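Cytochrome c552 (Thermochromatium tepidum, PDB 5ZE8) carries five heme c groups and probably transfers electrons at low potential in a thermophilic purple sulfur photosynthetic bacterium. Local coordinates at residues 334-339 with 389-394. Sequence-based numbering, arbitrary orientation.
Sequences VLWQNA and EIPAKG
Trp-336 lies against Ile-390 and Pro-391, and its side chain can be followed across them from CB outward. CB starts 4.0 Å from Ile-390 CG2, and CG stays near the same methyl. With CG anti to the backbone N (chi1 177°), the ring is carried along strand 389-391 and crosses the isoleucine side chain at about a right angle. On the pyrrole side, Trp-336 CD1 meets Pro-391 CD at 3.6 Å, while NE1 passes the same proline carbon and, more loosely, the carbonyl O of Glu-389. The six-membered ring extends over Ile-390: CE3 rests on CG1 and CD1 of that residue, and Trp-336 CZ3 lies 3.7 Å from Ile-390 CD1. Ile-390 CG1 sits 3.6 Å from the centroid of this ring and only 10° off its normal, the geometry of a CH-pi contact over the face. Toward the rim of the opposite face lies the backbone N of Asn-338, 3.6 Å above the plane. Replacing Trp-336 with alanine would remove the indole, and Ile-390 CG1 and Pro-391 CD would probably be left without their aromatic partner, with a gap between the segments. Farther along, Leu-335 CD1 rests 3.5 Å from the carbonyl O of Lys-393 and also touches Gly-394, extending the contact onto the loop that follows strand 383-391. The two strands run nearly antiparallel (157°), but their axes come no closer than 7.6 Å and they belong to different antiparallel sheets: side-chain packing between sheets, on the protein surface, with Leu-335 and Trp-336 both facing Ala-327 in a classic beta bulge.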
ATOM      1  N   VAL A 334     -21.103 -26.187 -14.433  1.00 16.65           N
ATOM      2  CA  VAL A 334     -19.800 -26.588 -13.949  1.00 15.36           C
ATOM      3  C   VAL A 334     -19.564 -28.085 -13.916  1.00 17.68           C
ATOM      4  O   VAL A 334     -20.315 -28.798 -13.275  1.00 20.84           O
ATOM      5  CB  VAL A 334     -19.569 -26.031 -12.545  1.00 15.69           C
ATOM      6  CG1 VAL A 334     -18.315 -26.508 -11.927  1.00 16.11           C
ATOM      7  CG2 VAL A 334     -19.621 -24.533 -12.669  1.00 17.98           C
ATOM      8  N   LEU A 335     -18.491 -28.531 -14.534  1.00 17.69           N
ATOM      9  CA  LEU A 335     -18.055 -29.890 -14.443  1.00 18.12           C
ATOM     10  C   LEU A 335     -16.941 -30.174 -13.441  1.00 18.33           C
ATOM     11  O   LEU A 335     -16.765 -31.291 -12.924  1.00 19.65           O
ATOM     12  CB  LEU A 335     -17.664 -30.370 -15.827  1.00 19.81           C
ATOM     13  CG  LEU A 335     -18.730 -30.292 -16.912  1.00 19.82           C
ATOM     14  CD1 LEU A 335     -18.079 -30.758 -18.168  1.00 20.07           C
ATOM     15  CD2 LEU A 335     -19.935 -31.132 -16.593  1.00 25.30           C
ATOM     16  N   TRP A 336     -16.086 -29.182 -13.224  1.00 16.21           N
ATOM     17  CA  TRP A 336     -14.919 -29.360 -12.365  1.00 13.96           C
ATOM     18  C   TRP A 336     -14.460 -28.030 -11.882  1.00 14.18           C
ATOM     19  O   TRP A 336     -14.613 -27.045 -12.609  1.00 15.52           O
ATOM     20  CB  TRP A 336     -13.775 -29.977 -13.200  1.00 15.40           C
ATOM     21  CG  TRP A 336     -12.490 -30.165 -12.482  1.00 16.64           C
ATOM     22  CD1 TRP A 336     -12.061 -31.263 -11.802  1.00 15.90           C
ATOM     23  CD2 TRP A 336     -11.436 -29.188 -12.348  1.00 15.42           C
ATOM     24  NE1 TRP A 336     -10.782 -31.062 -11.321  1.00 20.05           N
ATOM     25  CE2 TRP A 336     -10.399 -29.784 -11.610  1.00 18.41           C
ATOM     26  CE3 TRP A 336     -11.259 -27.890 -12.835  1.00 16.83           C
ATOM     27  CZ2 TRP A 336      -9.213 -29.142 -11.316  1.00 18.34           C
ATOM     28  CZ3 TRP A 336     -10.060 -27.255 -12.527  1.00 17.32           C
ATOM     29  CH2 TRP A 336      -9.090 -27.864 -11.732  1.00 17.06           C
ATOM     30  N   GLN A 337     -13.879 -27.982 -10.690  1.00 14.08           N
ATOM     31  CA  GLN A 337     -13.353 -26.728 -10.140  1.00 16.31           C
ATOM     32  C   GLN A 337     -12.171 -27.052  -9.294  1.00 17.30           C
ATOM     33  O   GLN A 337     -12.165 -28.053  -8.558  1.00 17.39           O
ATOM     34  CB  GLN A 337     -14.336 -26.099  -9.199  1.00 20.51           C
ATOM     35  CG  GLN A 337     -15.407 -25.345  -9.849  1.00 23.98           C
ATOM     36  CD  GLN A 337     -16.376 -24.666  -8.896  1.00 30.81           C
ATOM     37  OE1 GLN A 337     -17.484 -24.346  -9.309  1.00 32.90           O
ATOM     38  NE2 GLN A 337     -15.938 -24.340  -7.666  1.00 33.08           N
ATOM     39  N   ASN A 338     -11.191 -26.184  -9.243  1.00 14.70           N
ATOM     40  CA  ASN A 338      -9.991 -26.466  -8.443  1.00 16.04           C
ATOM     41  C   ASN A 338     -10.329 -26.427  -6.960  1.00 17.41           C
ATOM     42  O   ASN A 338      -9.653 -27.122  -6.144  1.00 20.60           O
ATOM     43  CB  ASN A 338      -8.838 -25.443  -8.730  1.00 15.49           C
ATOM     44  CG  ASN A 338      -9.177 -24.024  -8.327  1.00 15.23           C
ATOM     45  OD1 ASN A 338     -10.248 -23.486  -8.685  1.00 15.88           O
ATOM     46  ND2 ASN A 338      -8.245 -23.371  -7.536  1.00 13.98           N
ATOM     47  N   ALA A 339     -11.271 -25.596  -6.607  1.00 18.20           N
ATOM     48  CA  ALA A 339     -11.606 -25.281  -5.263  1.00 20.78           C
ATOM     49  C   ALA A 339     -13.057 -25.123  -5.275  1.00 21.15           C
ATOM     50  O   ALA A 339     -13.626 -24.268  -5.998  1.00 23.82           O
ATOM     51  CB  ALA A 339     -10.932 -23.994  -4.791  1.00 20.77           C
ATOM     52  N   GLU A 389      -5.028 -31.232 -13.703  1.00 20.50           N
ATOM     53  CA  GLU A 389      -5.506 -32.319 -14.567  1.00 22.42           C
ATOM     54  C   GLU A 389      -7.027 -32.412 -14.443  1.00 19.46           C
ATOM     55  O   GLU A 389      -7.577 -32.741 -13.399  1.00 24.67           O
ATOM     56  CB  GLU A 389      -4.803 -33.595 -14.178  1.00 25.07           C
ATOM     57  CG  GLU A 389      -3.280 -33.545 -14.380  1.00 28.48           C
ATOM     58  CD  GLU A 389      -2.802 -33.980 -15.753  1.00 36.73           C
ATOM     59  OE1 GLU A 389      -1.608 -34.325 -15.867  1.00 51.91           O
ATOM     60  OE2 GLU A 389      -3.597 -34.039 -16.725  1.00 45.85           O
ATOM     61  N   ILE A 390      -7.679 -32.019 -15.499  1.00 19.27           N
ATOM     62  CA  ILE A 390      -9.134 -31.848 -15.510  1.00 19.16           C
ATOM     63  C   ILE A 390      -9.757 -33.031 -16.321  1.00 18.17           C
ATOM     64  O   ILE A 390      -9.443 -33.194 -17.479  1.00 19.40           O
ATOM     65  CB  ILE A 390      -9.597 -30.513 -16.170  1.00 17.88           C
ATOM     66  CG1 ILE A 390      -8.990 -29.291 -15.398  1.00 19.08           C
ATOM     67  CG2 ILE A 390     -11.126 -30.414 -16.116  1.00 18.96           C
ATOM     68  CD1 ILE A 390      -9.284 -27.987 -16.057  1.00 17.81           C
ATOM     69  N   PRO A 391     -10.715 -33.749 -15.723  1.00 21.95           N
ATOM     70  CA  PRO A 391     -11.400 -34.776 -16.537  1.00 21.22           C
ATOM     71  C   PRO A 391     -12.030 -34.130 -17.787  1.00 22.85           C
ATOM     72  O   PRO A 391     -12.708 -33.055 -17.706  1.00 22.19           O
ATOM     73  CB  PRO A 391     -12.453 -35.341 -15.569  1.00 24.26           C
ATOM     74  CG  PRO A 391     -12.011 -34.908 -14.209  1.00 24.94           C
ATOM     75  CD  PRO A 391     -11.236 -33.666 -14.340  1.00 21.66           C
ATOM     76  N   ALA A 392     -11.808 -34.715 -18.981  1.00 21.97           N
ATOM     77  CA  ALA A 392     -12.167 -34.056 -20.215  1.00 19.76           C
ATOM     78  C   ALA A 392     -13.619 -34.196 -20.646  1.00 21.56           C
ATOM     79  O   ALA A 392     -14.080 -33.357 -21.394  1.00 19.67           O
ATOM     80  CB  ALA A 392     -11.230 -34.476 -21.364  1.00 21.92           C
ATOM     81  N   LYS A 393     -14.315 -35.247 -20.159  1.00 22.48           N
ATOM     82  CA  LYS A 393     -15.712 -35.525 -20.522  1.00 27.30           C
ATOM     83  C   LYS A 393     -16.639 -34.321 -20.445  1.00 23.72           C
ATOM     84  O   LYS A 393     -16.900 -33.780 -19.356  1.00 25.95           O
ATOM     85  CB  LYS A 393     -16.239 -36.682 -19.626  1.00 31.55           C
ATOM     86  CG  LYS A 393     -17.765 -36.831 -19.616  1.00 40.17           C
ATOM     87  CD  LYS A 393     -18.195 -38.224 -19.160  1.00 43.52           C
ATOM     88  CE  LYS A 393     -18.479 -39.092 -20.381  1.00 45.83           C
ATOM     89  NZ  LYS A 393     -18.680 -40.535 -20.065  1.00 48.66           N
ATOM     90  N   GLY A 394     -17.125 -33.881 -21.595  1.00 21.42           N
ATOM     91  CA  GLY A 394     -18.081 -32.809 -21.733  1.00 18.68           C
ATOM     92  C   GLY A 394     -17.572 -31.389 -21.646  1.00 16.74           C
ATOM     93  O   GLY A 394     -18.330 -30.441 -21.776  1.00 18.52           O
TER